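Local coordinates for DyP (Bjerkandera adusta, PDB 3VXJ), which binds heme b and, as a dye-decolorizing peroxidase, probably uses it to oxidise dyes and phenolic compounds with hydrogen peroxide, at residues R259-R263 and C303-V309; Q371-N376 and E391-T397. All coordinates share one frame; numbering follows the deposited sequence.

How the interactions relate
Interactions 1 and 2 lie on the proximal side of the heme, where the axial histidine binds the iron, and their centres are about 12 Å apart. Interaction 1 supplies the ligand: His308 NE2 is 2.2 Å from the heme iron. Interaction 2 supplies second-shell partners of that histidine. Glu391 OE1 lies 2.8 Å from His308 ND1, a probable hydrogen bond that would fix the rotation of the imidazole and may raise its donor strength toward the iron. Ile394 packs on the same ring, with CG1 3.4 Å from His308 CE1. Both interactions touch the porphyrin. A water takes the sixth iron position, 2.0 Å from the metal on the distal side.

Interaction 1: residues R259-R263 and C303-V309; sequences RMFGR and CPFGAHV. With HEM (protoporphyrin IX containing Fe), chain B.
His308 and Phe261 meet as neighbouring rings beside the heme. The pair is an offset edge-to-face stack: Phe261 presents its rim to the imidazole face, and the planes stand at 72°. Both side chains extend in the same direction. CG of His308 is anti to its backbone N (chi1 -178°), which carries NE2 to the iron at 2.2 Å. This is the axial ligation of heme b. The other ring nitrogen, ND1, is held by Glu391. Phe261 CE1 reaches heme CHB at 3.5 Å, with CHB near the plane of the phenyl ring.

Two backbone bonds join the segments. His308 N donates to Met260 O at 2.9 Å, and Val309 N donates to Phe261 O at 3.0 Å. Gly262 leaves the helix with positive phi. A CB there would clash with Val309 CG2. Val309 CG1 and Arg263 CD both pack on the CAA carbon of a heme propionate, CG1 at 3.6 Å.

Farther from the heme, Pro304 CD sits over the centre of one face of the Arg259 guanidinium, 3.5 Å from CZ. Bends at chi2 and chi3 (both -74°) bring the guanidinium against CG and CD of the proline. Its NE bonds Leu405 O, and NH2 bonds Gly404 O and Glu300 O. A leucine in place of Arg259 would probably leave these carbonyls without their donors and the proline CG and CD without the flat group they rest on.

The contact is wholly buried. It sets the C-terminal end of helix 249-261 against the start of helix 308-312, with Ala307 at the N-cap position. Ile393 and Ile394, from the loop before strand 401-403, close on Phe261 and His308.

Interaction 2: residues Q371-N376 and E391-T397; sequences QINWAN and EPIIGQT. With HEM (protoporphyrin IX containing Fe), chain B.
Ala375 O, at the end of helix 367-375, accepts a nearly straight bond (175°) from Glu391 N at 3.1 Å, and the backbones come closest at Asn376 and Gly395. The contact joins a helix end to a loop in the C-terminal of the two ferredoxin-like (alpha+beta) halves of the DyP-type peroxidase fold, beneath the proximal face of the heme. The helix finishes in a wider pi-type turn, closed by Asn376 N bonding to Gln371 O.

Gln371 and Asn376 carry the polar side of the contact. Gln371 NE2 gives one bond to Ile394 O at 2.9 Å and another to Asn376 OD1 at 3.0 Å. Both acceptors lie close to the amide plane of Gln371, so the two bonds fix the rotation of that amide about chi3. With CG anti to the backbone N (chi1 -175°) and a bend at chi2, the chain also brings OE1 to 3.8 Å from heme CBC.

Ile394 bridges protein and cofactor. Its CD1 packs on Ala375 CB at 3.7 Å, and its CG2 meets heme CAB at the same distance. Glu391 turns its carboxylate back on its own loop. OE1 takes Ile394 N and OE2 takes Ile393 N, each from above the carboxylate plane. OE1 also bonds ND1 of His308, the residue whose NE2 ligates the iron. The three bonds fix the carboxylate's rotation as a second-shell partner of that histidine.

At the outer end, Thr397 OG1 donates to Asn376 O at 2.6 Å, along a lone pair of the carbonyl oxygen. Gln396 extends to Asp103 and Leu101, and Asn376 ND2 shares Leu101 O. Asn376 OD1 is gripped from opposite faces of its plane: Gln371 NE2 lies on one, and Gln396 N, 2.8 Å away, on the other.

Interaction 1: residues R259-R263 and C303-V309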
ATOM      1  N   ARG A 259     -14.293 -11.250  -7.794  1.00  7.42           N
ATOM      2  CA  ARG A 259     -14.151 -12.345  -6.837  1.00  7.61           C
ATOM      3  C   ARG A 259     -12.711 -12.456  -6.328  1.00  7.73           C
ATOM      4  O   ARG A 259     -12.476 -12.795  -5.158  1.00  7.60           O
ATOM      5  CB  ARG A 259     -14.597 -13.663  -7.482  1.00  8.01           C
ATOM      6  CG  ARG A 259     -16.082 -13.718  -7.832  1.00  7.99           C
ATOM      7  CD  ARG A 259     -16.940 -13.891  -6.608  1.00  7.79           C
ATOM      8  NE  ARG A 259     -16.852 -15.257  -6.102  1.00  7.28           N
ATOM      9  CZ  ARG A 259     -17.527 -15.696  -5.043  1.00  7.77           C
ATOM     10  NH1 ARG A 259     -18.338 -14.886  -4.383  1.00  8.27           N
ATOM     11  NH2 ARG A 259     -17.394 -16.950  -4.654  1.00  7.61           N
ATOM     12  N   MET A 260     -11.752 -12.169  -7.204  1.00  7.52           N
ATOM     13  CA  MET A 260     -10.342 -12.201  -6.826  1.00  7.78           C
ATOM     14  C   MET A 260     -10.006 -11.074  -5.853  1.00  7.09           C
ATOM     15  O   MET A 260      -9.232 -11.272  -4.908  1.00  7.61           O
ATOM     16  CB  MET A 260      -9.454 -12.137  -8.069  1.00  8.45           C
ATOM     17  CG  MET A 260      -9.560 -13.390  -8.918  1.00  8.38           C
ATOM     18  SD  MET A 260      -8.981 -13.186 -10.621  1.00 13.06           S
ATOM     19  CE  MET A 260      -7.224 -13.205 -10.370  1.00 14.97           C
ATOM     20  N   PHE A 261     -10.592  -9.897  -6.071  1.00  7.08           N
ATOM     21  CA  PHE A 261     -10.292  -8.746  -5.215  1.00  6.65           C
ATOM     22  C   PHE A 261     -11.144  -8.653  -3.964  1.00  6.61           C
ATOM     23  O   PHE A 261     -10.672  -8.174  -2.917  1.00  6.87           O
ATOM     24  CB  PHE A 261     -10.387  -7.430  -5.989  1.00  6.71           C
ATOM     25  CG  PHE A 261      -9.091  -7.033  -6.633  1.00  6.71           C
ATOM     26  CD1 PHE A 261      -8.095  -6.413  -5.876  1.00  6.85           C
ATOM     27  CD2 PHE A 261      -8.848  -7.304  -7.972  1.00  7.16           C
ATOM     28  CE1 PHE A 261      -6.881  -6.067  -6.452  1.00  7.68           C
ATOM     29  CE2 PHE A 261      -7.632  -6.950  -8.558  1.00  8.94           C
ATOM     30  CZ  PHE A 261      -6.653  -6.328  -7.798  1.00  8.13           C
ATOM     31  N   GLY A 262     -12.397  -9.092  -4.074  1.00  6.49           N
ATOM     32  CA  GLY A 262     -13.410  -8.843  -3.047  1.00  6.65           C
ATOM     33  C   GLY A 262     -14.179  -7.540  -3.241  1.00  6.49           C
ATOM     34  O   GLY A 262     -15.051  -7.206  -2.425  1.00  6.32           O
ATOM     35  N   ARG A 263     -13.865  -6.805  -4.309  1.00  6.83           N
ATOM     36  CA  ARG A 263     -14.601  -5.612  -4.725  1.00  6.75           C
ATOM     37  C   ARG A 263     -14.698  -5.608  -6.232  1.00  7.03           C
ATOM     38  O   ARG A 263     -13.797  -6.078  -6.920  1.00  6.83           O
ATOM     39  CB  ARG A 263     -13.887  -4.329  -4.292  1.00  7.06           C
ATOM     40  CG  ARG A 263     -13.839  -4.064  -2.801  1.00  7.43           C
ATOM     41  CD  ARG A 263     -13.252  -2.694  -2.542  1.00  7.38           C
ATOM     42  NE  ARG A 263     -13.158  -2.434  -1.107  1.00  7.82           N
ATOM     43  CZ  ARG A 263     -14.110  -1.891  -0.351  1.00  7.30           C
ATOM     44  NH1 ARG A 263     -15.239  -1.429  -0.881  1.00  8.24           N
ATOM     45  NH2 ARG A 263     -13.891  -1.756   0.955  1.00  8.49           N
ATOM     46  N   CYS A 303     -18.627 -13.961  -0.831  1.00  7.77           N
ATOM     47  CA  CYS A 303     -17.219 -13.566  -1.004  1.00  7.54           C
ATOM     48  C   CYS A 303     -16.322 -14.775  -0.788  1.00  7.87           C
ATOM     49  O   CYS A 303     -16.483 -15.473   0.217  1.00  8.92           O
ATOM     50  CB  CYS A 303     -16.839 -12.470   0.008  1.00  7.26           C
ATOM     51  SG  CYS A 303     -15.207 -11.739  -0.253  1.00  7.92           S
ATOM     52  N   PRO A 304     -15.351 -15.021  -1.701  1.00  7.48           N
ATOM     53  CA  PRO A 304     -14.384 -16.090  -1.397  1.00  7.34           C
ATOM     54  C   PRO A 304     -13.607 -15.824  -0.111  1.00  7.44           C
ATOM     55  O   PRO A 304     -13.400 -14.663   0.265  1.00  7.70           O
ATOM     56  CB  PRO A 304     -13.429 -16.070  -2.602  1.00  7.19           C
ATOM     57  CG  PRO A 304     -14.211 -15.365  -3.704  1.00  7.70           C
ATOM     58  CD  PRO A 304     -15.028 -14.337  -2.973  1.00  7.93           C
ATOM     59  N   PHE A 305     -13.170 -16.890   0.545  1.00  7.35           N
ATOM     60  CA  PHE A 305     -12.352 -16.741   1.747  1.00  7.48           C
ATOM     61  C   PHE A 305     -11.006 -16.089   1.440  1.00  7.47           C
ATOM     62  O   PHE A 305     -10.446 -15.403   2.298  1.00  8.11           O
ATOM     63  CB  PHE A 305     -12.111 -18.086   2.437  1.00  7.85           C
ATOM     64  CG  PHE A 305     -13.367 -18.792   2.879  1.00  7.20           C
ATOM     65  CD1 PHE A 305     -14.374 -18.116   3.568  1.00  8.41           C
ATOM     66  CD2 PHE A 305     -13.520 -20.162   2.646  1.00  8.34           C
ATOM     67  CE1 PHE A 305     -15.530 -18.784   3.985  1.00  9.56           C
ATOM     68  CE2 PHE A 305     -14.673 -20.827   3.051  1.00  9.15           C
ATOM     69  CZ  PHE A 305     -15.670 -20.136   3.728  1.00  8.96           C
ATOM     70  N   GLY A 306     -10.507 -16.292   0.219  1.00  7.19           N
ATOM     71  CA  GLY A 306      -9.165 -15.867  -0.185  1.00  7.66           C
ATOM     72  C   GLY A 306      -9.071 -14.625  -1.068  1.00  7.46           C
ATOM     73  O   GLY A 306      -7.993 -14.335  -1.590  1.00  7.71           O
ATOM     74  N   ALA A 307     -10.170 -13.876  -1.220  1.00  7.34           N
ATOM     75  CA  ALA A 307     -10.162 -12.603  -1.947  1.00  7.07           C
ATOM     76  C   ALA A 307      -9.172 -11.611  -1.314  1.00  6.87           C
ATOM     77  O   ALA A 307      -8.989 -11.597  -0.091  1.00  6.67           O
ATOM     78  CB  ALA A 307     -11.560 -12.017  -1.978  1.00  7.88           C
ATOM     79  N   HIS A 308      -8.564 -10.767  -2.153  1.00  6.52           N
ATOM     80  CA  HIS A 308      -7.540  -9.832  -1.704  1.00  6.51           C
ATOM     81  C   HIS A 308      -7.908  -9.079  -0.435  1.00  6.79           C
ATOM     82  O   HIS A 308      -7.155  -9.118   0.537  1.00  6.93           O
ATOM     83  CB  HIS A 308      -7.192  -8.850  -2.831  1.00  6.99           C
ATOM     84  CG  HIS A 308      -6.111  -7.872  -2.475  1.00  6.10           C
ATOM     85  ND1 HIS A 308      -4.794  -8.247  -2.311  1.00  7.70           N
ATOM     86  CD2 HIS A 308      -6.152  -6.534  -2.259  1.00  4.99           C
ATOM     87  CE1 HIS A 308      -4.071  -7.187  -1.998  1.00  6.44           C
ATOM     88  NE2 HIS A 308      -4.868  -6.128  -1.974  1.00  6.46           N
ATOM     89  N   VAL A 309      -9.039  -8.372  -0.440  1.00  6.42           N
ATOM     90  CA  VAL A 309      -9.349  -7.509   0.705  1.00  6.99           C
ATOM     91  C   VAL A 309      -9.678  -8.311   1.958  1.00  6.59           C
ATOM     92  O   VAL A 309      -9.419  -7.850   3.076  1.00  6.78           O
ATOM     93  CB  VAL A 309     -10.448  -6.457   0.397  1.00  7.08           C
ATOM     94  CG1 VAL A 309      -9.993  -5.523  -0.724  1.00  8.15           C
ATOM     95  CG2 VAL A 309     -11.776  -7.101   0.063  1.00  8.01           C
TER
HETATM   96  CHA HEM B 501      -7.186  -3.074  -0.545  1.00  6.30           C
HETATM   97  CHB HEM B 501      -5.174  -3.413  -4.927  1.00  7.50           C
HETATM   98  CHC HEM B 501      -1.043  -4.978  -2.958  1.00  5.94           C
HETATM   99  CHD HEM B 501      -3.019  -4.614   1.439  1.00  5.99           C
HETATM  100  C1A HEM B 501      -7.013  -3.062  -1.901  1.00  6.15           C
HETATM  101  C2A HEM B 501      -8.031  -2.731  -2.873  1.00  6.49           C
HETATM  102  C3A HEM B 501      -7.469  -2.838  -4.091  1.00  6.45           C
HETATM  103  C4A HEM B 501      -6.083  -3.206  -3.914  1.00  6.57           C
HETATM  104  CMA HEM B 501      -8.136  -2.586  -5.456  1.00  8.98           C
HETATM  105  CAA HEM B 501      -9.500  -2.400  -2.531  1.00  6.84           C
HETATM  106  CBA HEM B 501      -9.789  -0.923  -2.251  1.00  7.98           C
HETATM  107  CGA HEM B 501      -9.260  -0.434  -0.923  1.00 10.20           C
HETATM  108  O1A HEM B 501      -9.787  -0.811   0.146  1.00 12.11           O
HETATM  109  O2A HEM B 501      -8.299   0.384  -0.941  1.00 13.52           O
HETATM  110  C1B HEM B 501      -3.873  -3.852  -4.782  1.00  6.15           C
HETATM  111  C2B HEM B 501      -2.930  -4.074  -5.857  1.00  6.44           C
HETATM  112  C3B HEM B 501      -1.779  -4.505  -5.309  1.00  7.24           C
HETATM  113  C4B HEM B 501      -1.971  -4.550  -3.875  1.00  5.70           C
HETATM  114  CMB HEM B 501      -3.258  -3.858  -7.351  1.00  7.69           C
HETATM  115  CAB HEM B 501      -0.453  -4.866  -6.013  1.00  7.43           C
HETATM  116  CBB HEM B 501      -0.127  -4.370  -7.209  1.00  8.01           C
HETATM  117  C1C HEM B 501      -1.238  -5.059  -1.603  1.00  5.46           C
HETATM  118  C2C HEM B 501      -0.282  -5.568  -0.638  1.00  6.18           C
HETATM  119  C3C HEM B 501      -0.836  -5.482   0.582  1.00  6.54           C
HETATM  120  C4C HEM B 501      -2.154  -4.908   0.415  1.00  5.79           C
HETATM  121  CMC HEM B 501       1.120  -6.091  -1.003  1.00  9.08           C
HETATM  122  CAC HEM B 501      -0.237  -5.879   1.957  1.00  7.40           C
HETATM  123  CBC HEM B 501       0.543  -6.958   2.102  1.00  8.40           C
HETATM  124  C1D HEM B 501      -4.285  -4.106   1.302  1.00  5.27           C
HETATM  125  C2D HEM B 501      -5.113  -3.716   2.416  1.00  6.39           C
HETATM  126  C3D HEM B 501      -6.400  -3.254   1.806  1.00  6.33           C
HETATM  127  C4D HEM B 501      -6.232  -3.397   0.381  1.00  6.08           C
HETATM  128  CMD HEM B 501      -4.812  -3.760   3.923  1.00  7.64           C
HETATM  129  CAD HEM B 501      -7.617  -2.762   2.603  1.00  6.82           C
HETATM  130  CBD HEM B 501      -8.380  -3.995   3.078  1.00  7.41           C
HETATM  131  CGD HEM B 501      -9.573  -3.621   3.915  1.00  7.06           C
HETATM  132  O1D HEM B 501     -10.688  -4.119   3.601  1.00  7.67           O
HETATM  133  O2D HEM B 501      -9.425  -2.843   4.884  1.00  8.12           O
HETATM  134  NA  HEM B 501      -5.855  -3.367  -2.571  1.00  6.34           N
HETATM  135  NB  HEM B 501      -3.268  -4.185  -3.576  1.00  6.47           N
HETATM  136  NC  HEM B 501      -2.380  -4.702  -0.924  1.00  5.63           N
HETATM  137  ND  HEM B 501      -4.961  -3.876   0.105  1.00  6.25           N
HETATM  138 FE   HEM B 501      -4.133  -4.101  -1.751  1.00  7.00          FE
HETATM  139  O   HOH W   1      -3.583  -2.189  -1.635  1.00 13.20           O

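Interaction 2: residues Q371-N376 and E391-T397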
ATOM      1  N   GLN A 371       0.944  -9.994   4.413  1.00  7.31           N
ATOM      2  CA  GLN A 371       1.601 -10.731   3.343  1.00  7.59           C
ATOM      3  C   GLN A 371       1.844 -12.203   3.700  1.00  7.40           C
ATOM      4  O   GLN A 371       1.444 -13.113   2.960  1.00  7.84           O
ATOM      5  CB  GLN A 371       2.934 -10.071   2.980  1.00  7.87           C
ATOM      6  CG  GLN A 371       3.627 -10.726   1.776  1.00  8.55           C
ATOM      7  CD  GLN A 371       2.840 -10.538   0.490  1.00  8.29           C
ATOM      8  OE1 GLN A 371       2.558  -9.407   0.093  1.00 10.15           O
ATOM      9  NE2 GLN A 371       2.443 -11.642  -0.136  1.00  8.93           N
ATOM     10  N   ILE A 372       2.537 -12.431   4.817  1.00  7.21           N
ATOM     11  CA  ILE A 372       3.014 -13.767   5.151  1.00  7.74           C
ATOM     12  C   ILE A 372       1.929 -14.580   5.853  1.00  8.20           C
ATOM     13  O   ILE A 372       1.504 -15.631   5.355  1.00  9.02           O
ATOM     14  CB  ILE A 372       4.271 -13.717   6.020  1.00  7.40           C
ATOM     15  CG1 ILE A 372       5.417 -13.022   5.268  1.00  8.74           C
ATOM     16  CG2 ILE A 372       4.695 -15.134   6.425  1.00  7.69           C
ATOM     17  CD1 ILE A 372       6.697 -12.878   6.074  1.00  8.01           C
ATOM     18  N   ASN A 373       1.492 -14.099   7.014  1.00  8.75           N
ATOM     19  CA  ASN A 373       0.570 -14.859   7.847  1.00  9.45           C
ATOM     20  C   ASN A 373      -0.777 -15.076   7.192  1.00  9.31           C
ATOM     21  O   ASN A 373      -1.447 -16.066   7.467  1.00  9.64           O
ATOM     22  CB  ASN A 373       0.350 -14.168   9.188  1.00  9.31           C
ATOM     23  CG  ASN A 373       1.632 -13.986   9.968  1.00 11.25           C
ATOM     24  OD1 ASN A 373       2.581 -13.358   9.503  1.00 13.32           O
ATOM     25  ND2 ASN A 373       1.660 -14.529  11.178  1.00 13.38           N
ATOM     26  N   TRP A 374      -1.159 -14.140   6.331  1.00  8.36           N
ATOM     27  CA  TRP A 374      -2.482 -14.150   5.744  1.00  8.03           C
ATOM     28  C   TRP A 374      -2.487 -14.480   4.245  1.00  8.10           C
ATOM     29  O   TRP A 374      -2.912 -15.571   3.864  1.00  8.23           O
ATOM     30  CB  TRP A 374      -3.210 -12.837   6.053  1.00  7.58           C
ATOM     31  CG  TRP A 374      -3.569 -12.696   7.519  1.00  7.72           C
ATOM     32  CD1 TRP A 374      -3.537 -13.678   8.483  1.00  8.25           C
ATOM     33  CD2 TRP A 374      -4.025 -11.512   8.168  1.00  7.58           C
ATOM     34  NE1 TRP A 374      -3.959 -13.171   9.688  1.00  8.60           N
ATOM     35  CE2 TRP A 374      -4.256 -11.842   9.524  1.00  7.68           C
ATOM     36  CE3 TRP A 374      -4.253 -10.199   7.737  1.00  7.68           C
ATOM     37  CZ2 TRP A 374      -4.721 -10.915  10.445  1.00  8.18           C
ATOM     38  CZ3 TRP A 374      -4.704  -9.275   8.655  1.00  8.59           C
ATOM     39  CH2 TRP A 374      -4.942  -9.637   9.999  1.00  8.34           C
ATOM     40  N   ALA A 375      -2.008 -13.560   3.406  1.00  8.40           N
ATOM     41  CA  ALA A 375      -2.074 -13.752   1.953  1.00  8.26           C
ATOM     42  C   ALA A 375      -1.372 -15.025   1.461  1.00  8.93           C
ATOM     43  O   ALA A 375      -1.888 -15.712   0.590  1.00  8.65           O
ATOM     44  CB  ALA A 375      -1.541 -12.524   1.236  1.00  7.56           C
ATOM     45  N   ASN A 376      -0.192 -15.309   2.008  1.00  8.83           N
ATOM     46  CA  ASN A 376       0.619 -16.471   1.603  1.00  9.23           C
ATOM     47  C   ASN A 376       0.190 -17.790   2.234  1.00  9.71           C
ATOM     48  O   ASN A 376       0.763 -18.851   1.943  1.00 10.80           O
ATOM     49  CB  ASN A 376       2.096 -16.257   1.956  1.00  9.12           C
ATOM     50  CG  ASN A 376       2.766 -15.194   1.104  1.00  8.43           C
ATOM     51  OD1 ASN A 376       2.162 -14.609   0.191  1.00  9.32           O
ATOM     52  ND2 ASN A 376       4.019 -14.907   1.425  1.00  9.09           N
ATOM     53  N   GLU A 391      -3.859 -15.985  -1.826  1.00  8.05           N
ATOM     54  CA  GLU A 391      -4.503 -14.772  -2.302  1.00  7.77           C
ATOM     55  C   GLU A 391      -4.070 -14.536  -3.765  1.00  7.89           C
ATOM     56  O   GLU A 391      -2.870 -14.459  -4.049  1.00  7.82           O
ATOM     57  CB  GLU A 391      -4.103 -13.617  -1.391  1.00  7.89           C
ATOM     58  CG  GLU A 391      -5.031 -12.414  -1.457  1.00  7.50           C
ATOM     59  CD  GLU A 391      -4.828 -11.602  -2.709  1.00  8.41           C
ATOM     60  OE1 GLU A 391      -3.834 -10.840  -2.760  1.00  8.33           O
ATOM     61  OE2 GLU A 391      -5.666 -11.722  -3.642  1.00  8.12           O
ATOM     62  N   PRO A 392      -5.039 -14.448  -4.698  1.00  7.77           N
ATOM     63  CA  PRO A 392      -4.676 -14.429  -6.122  1.00  8.19           C
ATOM     64  C   PRO A 392      -3.949 -13.184  -6.626  1.00  7.72           C
ATOM     65  O   PRO A 392      -3.264 -13.281  -7.646  1.00  8.80           O
ATOM     66  CB  PRO A 392      -6.025 -14.583  -6.838  1.00  8.56           C
ATOM     67  CG  PRO A 392      -7.042 -14.090  -5.833  1.00  8.46           C
ATOM     68  CD  PRO A 392      -6.498 -14.549  -4.505  1.00  7.86           C
ATOM     69  N   ILE A 393      -4.091 -12.039  -5.955  1.00  7.68           N
ATOM     70  CA  ILE A 393      -3.444 -10.816  -6.415  1.00  8.08           C
ATOM     71  C   ILE A 393      -1.987 -10.737  -5.958  1.00  8.14           C
ATOM     72  O   ILE A 393      -1.091 -10.586  -6.797  1.00  8.86           O
ATOM     73  CB  ILE A 393      -4.264  -9.565  -6.024  1.00  7.78           C
ATOM     74  CG1 ILE A 393      -5.722  -9.692  -6.524  1.00  8.04           C
ATOM     75  CG2 ILE A 393      -3.614  -8.277  -6.542  1.00  8.57           C
ATOM     76  CD1 ILE A 393      -5.891 -10.065  -8.012  1.00  9.15           C
ATOM     77  N   ILE A 394      -1.735 -10.847  -4.652  1.00  8.38           N
ATOM     78  CA  ILE A 394      -0.355 -10.712  -4.148  1.00  9.28           C
ATOM     79  C   ILE A 394       0.171 -11.889  -3.322  1.00  8.46           C
ATOM     80  O   ILE A 394       1.287 -11.835  -2.835  1.00  8.10           O
ATOM     81  CB  ILE A 394      -0.062  -9.331  -3.450  1.00 10.53           C
ATOM     82  CG1 ILE A 394      -1.152  -8.938  -2.456  1.00 12.88           C
ATOM     83  CG2 ILE A 394       0.149  -8.231  -4.499  1.00 12.89           C
ATOM     84  CD1 ILE A 394      -1.064  -9.664  -1.126  1.00 12.78           C
ATOM     85  N   GLY A 395      -0.601 -12.962  -3.176  1.00  8.21           N
ATOM     86  CA  GLY A 395      -0.090 -14.156  -2.495  1.00  9.18           C
ATOM     87  C   GLY A 395       1.067 -14.768  -3.269  1.00  9.56           C
ATOM     88  O   GLY A 395       1.024 -14.859  -4.500  1.00  9.97           O
ATOM     89  N   GLN A 396       2.111 -15.208  -2.571  1.00 10.36           N
ATOM     90  CA  GLN A 396       3.324 -15.646  -3.283  1.00 12.06           C
ATOM     91  C   GLN A 396       3.727 -17.121  -3.202  1.00 14.50           C
ATOM     92  O   GLN A 396       4.633 -17.568  -3.918  1.00 16.64           O
ATOM     93  CB  GLN A 396       4.487 -14.700  -3.004  1.00 11.52           C
ATOM     94  CG  GLN A 396       4.252 -13.356  -3.677  1.00 10.53           C
ATOM     95  CD  GLN A 396       5.484 -12.506  -3.738  1.00 10.45           C
ATOM     96  OE1 GLN A 396       5.916 -12.108  -4.822  1.00 11.65           O
ATOM     97  NE2 GLN A 396       6.063 -12.212  -2.583  1.00 10.13           N
ATOM     98  N   THR A 397       3.047 -17.864  -2.347  1.00 15.05           N
ATOM     99  CA  THR A 397       3.283 -19.288  -2.153  1.00 15.75           C
ATOM    100  C   THR A 397       2.933 -20.062  -3.419  1.00 16.21           C
ATOM    101  O   THR A 397       1.912 -19.780  -4.061  1.00 15.93           O
ATOM    102  CB  THR A 397       2.370 -19.758  -1.019  1.00 15.77           C
ATOM    103  OG1 THR A 397       2.553 -18.907   0.121  1.00 16.99           O
ATOM    104  CG2 THR A 397       2.620 -21.207  -0.642  1.00 16.72           C
TER
HETATM  105  CHA HEM B 501      -7.186  -3.074  -0.545  1.00  6.30           C
HETATM  106  CHB HEM B 501      -5.174  -3.413  -4.927  1.00  7.50           C
HETATM  107  CHC HEM B 501      -1.043  -4.978  -2.958  1.00  5.94           C
HETATM  108  CHD HEM B 501      -3.019  -4.614   1.439  1.00  5.99           C
HETATM  109  C1A HEM B 501      -7.013  -3.062  -1.901  1.00  6.15           C
HETATM  110  C2A HEM B 501      -8.031  -2.731  -2.873  1.00  6.49           C
HETATM  111  C3A HEM B 501      -7.469  -2.838  -4.091  1.00  6.45           C
HETATM  112  C4A HEM B 501      -6.083  -3.206  -3.914  1.00  6.57           C
HETATM  113  CMA HEM B 501      -8.136  -2.586  -5.456  1.00  8.98           C
HETATM  114  CAA HEM B 501      -9.500  -2.400  -2.531  1.00  6.84           C
HETATM  115  CBA HEM B 501      -9.789  -0.923  -2.251  1.00  7.98           C
HETATM  116  CGA HEM B 501      -9.260  -0.434  -0.923  1.00 10.20           C
HETATM  117  O1A HEM B 501      -9.787  -0.811   0.146  1.00 12.11           O
HETATM  118  O2A HEM B 501      -8.299   0.384  -0.941  1.00 13.52           O
HETATM  119  C1B HEM B 501      -3.873  -3.852  -4.782  1.00  6.15           C
HETATM  120  C2B HEM B 501      -2.930  -4.074  -5.857  1.00  6.44           C
HETATM  121  C3B HEM B 501      -1.779  -4.505  -5.309  1.00  7.24           C
HETATM  122  C4B HEM B 501      -1.971  -4.550  -3.875  1.00  5.70           C
HETATM  123  CMB HEM B 501      -3.258  -3.858  -7.351  1.00  7.69           C
HETATM  124  CAB HEM B 501      -0.453  -4.866  -6.013  1.00  7.43           C
HETATM  125  CBB HEM B 501      -0.127  -4.370  -7.209  1.00  8.01           C
HETATM  126  C1C HEM B 501      -1.238  -5.059  -1.603  1.00  5.46           C
HETATM  127  C2C HEM B 501      -0.282  -5.568  -0.638  1.00  6.18           C
HETATM  128  C3C HEM B 501      -0.836  -5.482   0.582  1.00  6.54           C
HETATM  129  C4C HEM B 501      -2.154  -4.908   0.415  1.00  5.79           C
HETATM  130  CMC HEM B 501       1.120  -6.091  -1.003  1.00  9.08           C
HETATM  131  CAC HEM B 501      -0.237  -5.879   1.957  1.00  7.40           C
HETATM  132  CBC HEM B 501       0.543  -6.958   2.102  1.00  8.40           C
HETATM  133  C1D HEM B 501      -4.285  -4.106   1.302  1.00  5.27           C
HETATM  134  C2D HEM B 501      -5.113  -3.716   2.416  1.00  6.39           C
HETATM  135  C3D HEM B 501      -6.400  -3.254   1.806  1.00  6.33           C
HETATM  136  C4D HEM B 501      -6.232  -3.397   0.381  1.00  6.08           C
HETATM  137  CMD HEM B 501      -4.812  -3.760   3.923  1.00  7.64           C
HETATM  138  CAD HEM B 501      -7.617  -2.762   2.603  1.00  6.82           C
HETATM  139  CBD HEM B 501      -8.380  -3.995   3.078  1.00  7.41           C
HETATM  140  CGD HEM B 501      -9.573  -3.621   3.915  1.00  7.06           C
HETATM  141  O1D HEM B 501     -10.688  -4.119   3.601  1.00  7.67           O
HETATM  142  O2D HEM B 501      -9.425  -2.843   4.884  1.00  8.12           O
HETATM  143  NA  HEM B 501      -5.855  -3.367  -2.571  1.00  6.34           N
HETATM  144  NB  HEM B 501      -3.268  -4.185  -3.576  1.00  6.47           N
HETATM  145  NC  HEM B 501      -2.380  -4.702  -0.924  1.00  5.63           N
HETATM  146  ND  HEM B 501      -4.961  -3.876   0.105  1.00  6.25           N
HETATM  147 FE   HEM B 501      -4.133  -4.101  -1.751  1.00  7.00          FE
HETATM  148  O   HOH W   1      -3.583  -2.189  -1.635  1.00 13.20           O